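Local coordinates for protein HupZ (Streptococcus sp. 'group A', PDB 5ESC) that degrades heme in vitro as a dimeric split-barrel enzyme of the pyridoxamine 5'-phosphate oxidase family, at residues A15-V20 with G60-A65; V78-I83 with H111-F116. All blocks are in the same frame, centred on the assembly; numbering follows the deposited sequence.

Contact 1 of 2, residues A15-V20 with G60-A65; sequences AMVATV and GKIEIA
Two adjacent antiparallel strands of the HupZ split barrel, 15-20 and 61-65, meet here, their segments running 157° apart in direction. M16 and A65 form a hydrogen-bonded pair: M16 N donates to A65 O, and A65 N to M16 O at 2.7 Å, almost straight at 169°. A18 and E63 repeat the pattern, A18 N lying 2.9 Å from E63 O and nearly along the C=O axis. Between them V17 faces I64 as a non-hydrogen-bonded pair, where the CA atoms close to 4.5 Å. Beyond T19 the direct bonding gives way to a water that accepts from V20 N and probably donates to K61 O, at 2.7 Å from that oxygen.

Side chains sort by face. On one, V17 sets CG1 anti to its backbone N (chi1 177°), crossing I62 obliquely so that CG1 presses on I62 CD1 at 3.3 Å, tighter than usual van der Waals contact. I62 CD1 also meets T19 CG2, while I64 CG2 touches A15 CB at 3.9 Å; helix 51-59 packs over this face through T52 and I56, and T19 OG1 is hydrogen-bonded to N55. M16, A18, E63 and A65 occupy the other face. There M16 packs on A65 of the second subunit, and the buried E63 carboxylate is held by a salt bridge to R76 and a hydrogen bond to Q25 of the second subunit. One face turned to a helix and the other to the partner chain is consistent with the dimeric split-barrel fold of the FMN-binding clan.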
ATOM      1  N   ALA A  15      -3.489  -7.137   4.138  1.00 18.20           N
ATOM      2  CA  ALA A  15      -2.073  -6.674   4.078  1.00 16.41           C
ATOM      3  C   ALA A  15      -1.862  -5.965   2.773  1.00 14.92           C
ATOM      4  O   ALA A  15      -2.108  -6.538   1.703  1.00 16.01           O
ATOM      5  CB  ALA A  15      -1.146  -7.860   4.170  1.00 15.30           C
ATOM      6  N   MET A  16      -1.517  -4.712   2.825  1.00 13.89           N
ATOM      7  CA  MET A  16      -1.054  -4.036   1.626  1.00 14.60           C
ATOM      8  C   MET A  16       0.471  -3.914   1.678  1.00 14.12           C
ATOM      9  O   MET A  16       1.088  -3.392   2.701  1.00 13.71           O
ATOM     10  CB  MET A  16      -1.764  -2.666   1.452  1.00 15.94           C
ATOM     11  CG  MET A  16      -3.280  -2.803   1.389  1.00 21.75           C
ATOM     12  SD  MET A  16      -3.830  -3.520  -0.168  1.00 30.27           S
ATOM     13  CE  MET A  16      -2.755  -2.800  -1.384  1.00 22.16           C
ATOM     14  N   VAL A  17       1.109  -4.327   0.589  1.00 14.41           N
ATOM     15  CA  VAL A  17       2.578  -4.481   0.531  1.00 15.59           C
ATOM     16  C   VAL A  17       3.213  -3.586  -0.449  1.00 15.44           C
ATOM     17  O   VAL A  17       2.853  -3.582  -1.623  1.00 15.10           O
ATOM     18  CB  VAL A  17       2.991  -5.950   0.217  1.00 17.67           C
ATOM     19  CG1 VAL A  17       4.526  -6.047   0.080  1.00 20.04           C
ATOM     20  CG2 VAL A  17       2.344  -6.919   1.247  1.00 19.18           C
ATOM     21  N   ALA A  18       4.189  -2.791   0.004  1.00 12.36           N
ATOM     22  CA  ALA A  18       4.953  -1.967  -0.841  1.00 11.74           C
ATOM     23  C   ALA A  18       6.416  -2.429  -0.991  1.00 13.60           C
ATOM     24  O   ALA A  18       7.094  -2.707   0.047  1.00 11.01           O
ATOM     25  CB  ALA A  18       4.953  -0.503  -0.301  1.00 13.82           C
ATOM     26  N   THR A  19       6.948  -2.415  -2.203  1.00 12.05           N
ATOM     27  CA  THR A  19       8.352  -2.815  -2.455  1.00 11.73           C
ATOM     28  C   THR A  19       8.887  -1.802  -3.456  1.00 13.08           C
ATOM     29  O   THR A  19       8.139  -0.894  -3.881  1.00 14.05           O
ATOM     30  CB  THR A  19       8.400  -4.259  -3.016  1.00 11.71           C
ATOM     31  OG1 THR A  19       7.550  -4.340  -4.178  1.00 13.91           O
ATOM     32  CG2 THR A  19       8.011  -5.327  -1.943  1.00 10.57           C
ATOM     33  N   VAL A  20      10.081  -1.987  -3.956  1.00 12.97           N
ATOM     34  CA  VAL A  20      10.720  -1.067  -4.892  1.00 13.97           C
ATOM     35  C   VAL A  20      11.566  -1.879  -5.854  1.00 15.76           C
ATOM     36  O   VAL A  20      12.105  -2.943  -5.489  1.00 12.81           O
ATOM     37  CB  VAL A  20      11.537  -0.020  -4.117  1.00 15.24           C
ATOM     38  CG1 VAL A  20      12.649  -0.683  -3.326  1.00 14.63           C
ATOM     39  CG2 VAL A  20      12.138   0.979  -5.087  1.00 18.99           C
ATOM     40  N   GLY A  60      15.076  -6.988  -1.400  1.00 12.71           N
ATOM     41  CA  GLY A  60      14.570  -7.310  -0.050  1.00 12.25           C
ATOM     42  C   GLY A  60      13.684  -6.309   0.646  1.00 12.29           C
ATOM     43  O   GLY A  60      13.068  -6.694   1.665  1.00 11.64           O
ATOM     44  N   LYS A  61      13.596  -5.063   0.147  1.00  9.95           N
ATOM     45  CA  LYS A  61      12.960  -3.989   0.943  1.00 12.05           C
ATOM     46  C   LYS A  61      11.473  -4.108   0.940  1.00 12.80           C
ATOM     47  O   LYS A  61      10.864  -4.388  -0.113  1.00 11.92           O
ATOM     48  CB  LYS A  61      13.320  -2.634   0.459  1.00 13.19           C
ATOM     49  CG  LYS A  61      14.833  -2.328   0.561  1.00 16.66           C
ATOM     50  CD  LYS A  61      15.111  -0.925   0.029  1.00 19.49           C
ATOM     51  CE  LYS A  61      16.495  -0.407   0.382  1.00 24.25           C
ATOM     52  NZ  LYS A  61      17.416  -0.932  -0.631  1.00 30.25           N
ATOM     53  N   ILE A  62      10.885  -4.000   2.127  1.00 12.34           N
ATOM     54  CA  ILE A  62       9.448  -4.178   2.206  1.00 12.52           C
ATOM     55  C   ILE A  62       8.793  -3.411   3.293  1.00 12.84           C
ATOM     56  O   ILE A  62       9.402  -3.218   4.355  1.00 11.92           O
ATOM     57  CB  ILE A  62       9.073  -5.696   2.259  1.00 13.19           C
ATOM     58  CG1 ILE A  62       7.572  -5.880   2.114  1.00 13.58           C
ATOM     59  CG2 ILE A  62       9.586  -6.339   3.527  1.00 11.71           C
ATOM     60  CD1 ILE A  62       7.295  -7.245   1.515  1.00 15.97           C
ATOM     61  N   GLU A  63       7.569  -2.945   3.060  1.00 12.59           N
ATOM     62  CA  GLU A  63       6.729  -2.369   4.092  1.00 14.37           C
ATOM     63  C   GLU A  63       5.365  -2.888   3.913  1.00 16.11           C
ATOM     64  O   GLU A  63       4.904  -3.052   2.775  1.00 14.51           O
ATOM     65  CB  GLU A  63       6.692  -0.808   4.098  1.00 18.00           C
ATOM     66  CG  GLU A  63       8.074  -0.163   4.076  1.00 21.94           C
ATOM     67  CD  GLU A  63       8.146   1.279   4.617  1.00 30.15           C
ATOM     68  OE1 GLU A  63       7.044   1.882   4.747  1.00 30.83           O
ATOM     69  OE2 GLU A  63       9.327   1.758   4.917  1.00 26.73           O
ATOM     70  N   ILE A  64       4.715  -3.239   5.024  1.00 13.43           N
ATOM     71  CA  ILE A  64       3.420  -3.808   4.939  1.00 14.37           C
ATOM     72  C   ILE A  64       2.523  -2.971   5.799  1.00 15.08           C
ATOM     73  O   ILE A  64       2.890  -2.652   6.973  1.00 16.11           O
ATOM     74  CB  ILE A  64       3.351  -5.270   5.534  1.00 14.40           C
ATOM     75  CG1 ILE A  64       4.423  -6.190   4.958  1.00 17.32           C
ATOM     76  CG2 ILE A  64       1.940  -5.847   5.399  1.00 17.04           C
ATOM     77  CD1 ILE A  64       4.582  -7.419   5.847  1.00 22.48           C
ATOM     78  N   ALA A  65       1.348  -2.635   5.278  1.00 13.48           N
ATOM     79  CA  ALA A  65       0.358  -1.883   6.030  1.00 14.28           C
ATOM     80  C   ALA A  65      -0.965  -2.624   6.266  1.00 15.20           C
ATOM     81  O   ALA A  65      -1.465  -3.326   5.375  1.00 15.80           O
ATOM     82  CB  ALA A  65       0.170  -0.497   5.402  1.00 13.60           C
TER
HETATM   83  O   HOH W   1      11.640  -4.111  -2.704  1.00 13.48           O

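Contact 2 of 2, residues V78-I83 with H111-F116; sequences VGTAEI and HVERIF
V78 O is gripped by two amides, E113 N at 2.8 Å and R114 N at 3.1 Å, both in the plane of its carbonyl, because E113 and R114 together face V78 in a classic beta bulge. V78 N answers with a nearly straight bond to R114 O. Past the bulge, T80 and H111 form a hydrogen-bonded pair. G79, between V78 and T80, pairs with V112 without hydrogen bonds, and its CA comes within 3.2 Å of H111 O; a beta carbon on G79 would collide with that oxygen.

The side chains follow this backbone. V78 CG1 sits over one face of the R114 guanidinium, 3.8 Å from R114 NH1, while V78 CG2 meets the edge of the F116 ring at CE2. The guanidinium is in turn engaged in its own plane by E113 OE1, a salt bridge of 3.3 Å to R114 NH1. Farther along, H111 NE2 donates to E82 OE1 at 2.8 Å, the oxygen lying 8° from the ring plane and using its anti lone pair, with carboxylate and ring turned 44° apart. Q84 NE2 hydrogen-bonds to E82 OE2. Such a His-carboxylate bond places a proton on NE2, probably steadies the imidazole's rotation, and would probably favour a protonated ring.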
ATOM      1  N   VAL A  78       7.873  -2.574   8.846  1.00 13.74           N
ATOM      2  CA  VAL A  78       8.973  -2.370   7.951  1.00 14.36           C
ATOM      3  C   VAL A  78      10.026  -3.416   8.147  1.00 14.19           C
ATOM      4  O   VAL A  78      10.384  -3.692   9.316  1.00 13.40           O
ATOM      5  CB  VAL A  78       9.633  -0.994   8.137  1.00 15.48           C
ATOM      6  CG1 VAL A  78      10.793  -0.788   7.137  1.00 18.76           C
ATOM      7  CG2 VAL A  78       8.616   0.125   7.967  1.00 18.98           C
ATOM      8  N   GLY A  79      10.608  -3.935   7.057  1.00 12.57           N
ATOM      9  CA  GLY A  79      11.729  -4.887   7.239  1.00 15.36           C
ATOM     10  C   GLY A  79      12.348  -5.346   5.960  1.00 13.43           C
ATOM     11  O   GLY A  79      12.288  -4.599   4.935  1.00 13.25           O
ATOM     12  N   THR A  80      12.966  -6.529   6.000  1.00 12.55           N
ATOM     13  CA  THR A  80      13.613  -7.108   4.866  1.00 13.81           C
ATOM     14  C   THR A  80      12.987  -8.493   4.619  1.00 13.28           C
ATOM     15  O   THR A  80      12.647  -9.166   5.576  1.00 13.92           O
ATOM     16  CB  THR A  80      15.146  -7.228   5.077  1.00 16.53           C
ATOM     17  OG1 THR A  80      15.751  -7.551   3.824  1.00 17.70           O
ATOM     18  CG2 THR A  80      15.551  -8.321   6.098  1.00 17.76           C
ATOM     19  N   ALA A  81      12.822  -8.846   3.356  1.00 11.02           N
ATOM     20  CA  ALA A  81      12.141 -10.049   2.928  1.00 10.71           C
ATOM     21  C   ALA A  81      12.960 -10.952   2.053  1.00 11.94           C
ATOM     22  O   ALA A  81      13.956 -10.494   1.425  1.00 10.81           O
ATOM     23  CB  ALA A  81      10.825  -9.694   2.239  1.00 10.66           C
ATOM     24  N   GLU A  82      12.581 -12.231   1.989  1.00 11.71           N
ATOM     25  CA  GLU A  82      13.251 -13.193   1.144  1.00 13.44           C
ATOM     26  C   GLU A  82      12.187 -14.110   0.631  1.00 12.99           C
ATOM     27  O   GLU A  82      11.116 -14.216   1.227  1.00 12.65           O
ATOM     28  CB  GLU A  82      14.289 -14.053   1.917  1.00 15.64           C
ATOM     29  CG  GLU A  82      13.932 -14.479   3.318  1.00 19.74           C
ATOM     30  CD  GLU A  82      14.958 -15.446   3.960  1.00 23.81           C
ATOM     31  OE1 GLU A  82      15.029 -15.462   5.230  1.00 21.87           O
ATOM     32  OE2 GLU A  82      15.696 -16.182   3.190  1.00 22.04           O
ATOM     33  N   ILE A  83      12.510 -14.810  -0.434  1.00 12.83           N
ATOM     34  CA  ILE A  83      11.610 -15.764  -1.052  1.00 13.28           C
ATOM     35  C   ILE A  83      12.304 -17.134  -0.916  1.00 13.55           C
ATOM     36  O   ILE A  83      13.508 -17.215  -1.156  1.00 14.32           O
ATOM     37  CB  ILE A  83      11.399 -15.443  -2.541  1.00 13.16           C
ATOM     38  CG1 ILE A  83      10.788 -14.091  -2.707  1.00 13.26           C
ATOM     39  CG2 ILE A  83      10.546 -16.515  -3.228  1.00 14.02           C
ATOM     40  CD1 ILE A  83       9.304 -13.977  -2.293  1.00 15.15           C
ATOM     41  N   HIS A 111      11.065 -10.344   7.583  1.00 11.44           N
ATOM     42  CA  HIS A 111      11.753 -10.126   8.873  1.00 12.47           C
ATOM     43  C   HIS A 111      11.486  -8.697   9.318  1.00 12.67           C
ATOM     44  O   HIS A 111      12.007  -7.741   8.756  1.00 13.72           O
ATOM     45  CB  HIS A 111      13.239 -10.409   8.714  1.00 11.97           C
ATOM     46  CG  HIS A 111      13.524 -11.778   8.180  1.00 12.33           C
ATOM     47  ND1 HIS A 111      13.399 -12.908   8.941  1.00 13.91           N
ATOM     48  CD2 HIS A 111      13.896 -12.203   6.951  1.00 14.87           C
ATOM     49  CE1 HIS A 111      13.698 -13.966   8.223  1.00 14.76           C
ATOM     50  NE2 HIS A 111      13.990 -13.572   7.006  1.00 15.40           N
ATOM     51  N   VAL A 112      10.629  -8.572  10.297  1.00 14.00           N
ATOM     52  CA  VAL A 112      10.183  -7.310  10.758  1.00 14.75           C
ATOM     53  C   VAL A 112      11.279  -6.591  11.565  1.00 15.08           C
ATOM     54  O   VAL A 112      11.864  -7.161  12.490  1.00 14.43           O
ATOM     55  CB  VAL A 112       8.894  -7.423  11.559  1.00 14.72           C
ATOM     56  CG1 VAL A 112       8.568  -6.086  12.229  1.00 15.98           C
ATOM     57  CG2 VAL A 112       7.762  -7.827  10.662  1.00 15.58           C
ATOM     58  N   GLU A 113      11.590  -5.361  11.173  1.00 16.73           N
ATOM     59  CA  GLU A 113      12.638  -4.529  11.851  1.00 17.33           C
ATOM     60  C   GLU A 113      12.085  -3.386  12.657  1.00 18.67           C
ATOM     61  O   GLU A 113      12.614  -3.063  13.716  1.00 18.41           O
ATOM     62  CB  GLU A 113      13.647  -3.973  10.820  1.00 18.90           C
ATOM     63  CG  GLU A 113      14.465  -5.085  10.168  1.00 20.93           C
ATOM     64  CD  GLU A 113      15.347  -4.640   8.985  1.00 26.14           C
ATOM     65  OE1 GLU A 113      15.310  -3.506   8.458  1.00 37.87           O
ATOM     66  OE2 GLU A 113      16.131  -5.472   8.560  1.00 33.39           O
ATOM     67  N   ARG A 114      11.050  -2.753  12.149  1.00 18.04           N
ATOM     68  CA  ARG A 114      10.330  -1.711  12.873  1.00 21.55           C
ATOM     69  C   ARG A 114       8.862  -1.701  12.593  1.00 21.45           C
ATOM     70  O   ARG A 114       8.412  -2.227  11.548  1.00 19.43           O
ATOM     71  CB  ARG A 114      10.914  -0.350  12.624  1.00 25.02           C
ATOM     72  CG  ARG A 114      11.753  -0.203  11.434  1.00 33.26           C
ATOM     73  CD  ARG A 114      13.034   0.576  11.644  1.00 39.89           C
ATOM     74  NE  ARG A 114      13.212   1.306  10.393  1.00 48.25           N
ATOM     75  CZ  ARG A 114      13.634   0.795   9.222  1.00 54.27           C
ATOM     76  NH1 ARG A 114      13.997  -0.492   9.100  1.00 51.48           N
ATOM     77  NH2 ARG A 114      13.702   1.602   8.157  1.00 52.29           N
ATOM     78  N   ILE A 115       8.112  -1.164  13.545  1.00 20.14           N
ATOM     79  CA  ILE A 115       6.674  -1.070  13.502  1.00 20.68           C
ATOM     80  C   ILE A 115       6.260   0.391  13.809  1.00 24.30           C
ATOM     81  O   ILE A 115       6.879   1.069  14.659  1.00 22.30           O
ATOM     82  CB  ILE A 115       6.007  -2.028  14.462  1.00 21.74           C
ATOM     83  CG1 ILE A 115       6.540  -3.462  14.271  1.00 22.69           C
ATOM     84  CG2 ILE A 115       4.475  -1.880  14.324  1.00 20.48           C
ATOM     85  CD1 ILE A 115       6.178  -4.422  15.399  1.00 28.52           C
ATOM     86  N   PHE A 116       5.287   0.894  13.040  1.00 25.86           N
ATOM     87  CA  PHE A 116       4.774   2.310  13.169  1.00 28.57           C
ATOM     88  C   PHE A 116       3.283   2.258  13.269  1.00 30.50           C
ATOM     89  O   PHE A 116       2.648   1.445  12.612  1.00 24.26           O
ATOM     90  CB  PHE A 116       5.189   3.188  11.990  1.00 26.60           C
ATOM     91  CG  PHE A 116       6.683   3.335  11.855  1.00 30.31           C
ATOM     92  CD1 PHE A 116       7.392   4.234  12.670  1.00 31.62           C
ATOM     93  CD2 PHE A 116       7.396   2.561  10.980  1.00 25.96           C
ATOM     94  CE1 PHE A 116       8.779   4.363  12.555  1.00 32.28           C
ATOM     95  CE2 PHE A 116       8.783   2.686  10.853  1.00 28.51           C
ATOM     96  CZ  PHE A 116       9.484   3.582  11.631  1.00 31.32           C
TER

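Contacts 1 and 2 belong to one antiparallel sheet, their centres about 8 Å apart, and are joined because strands 61-68 and 73-84 are consecutive in the chain and neighbours in the sheet. The four strands thus run side by side in the order 15-20, 61-68, 73-84, 106-117. Probable hydrogen bonds connect the middle pair: G60 O lies 2.7 Å from A81 N, and I62 O lies 3.0 Å from G79 N. Side chains meet as well, E63 OE2 packing at 3.5 Å from V78 CG2. Q25 of the second subunit hydrogen-bonds to E63 and packs on V78, so the second subunit, which borders contact 1 widely, just reaches contact 2 at V78.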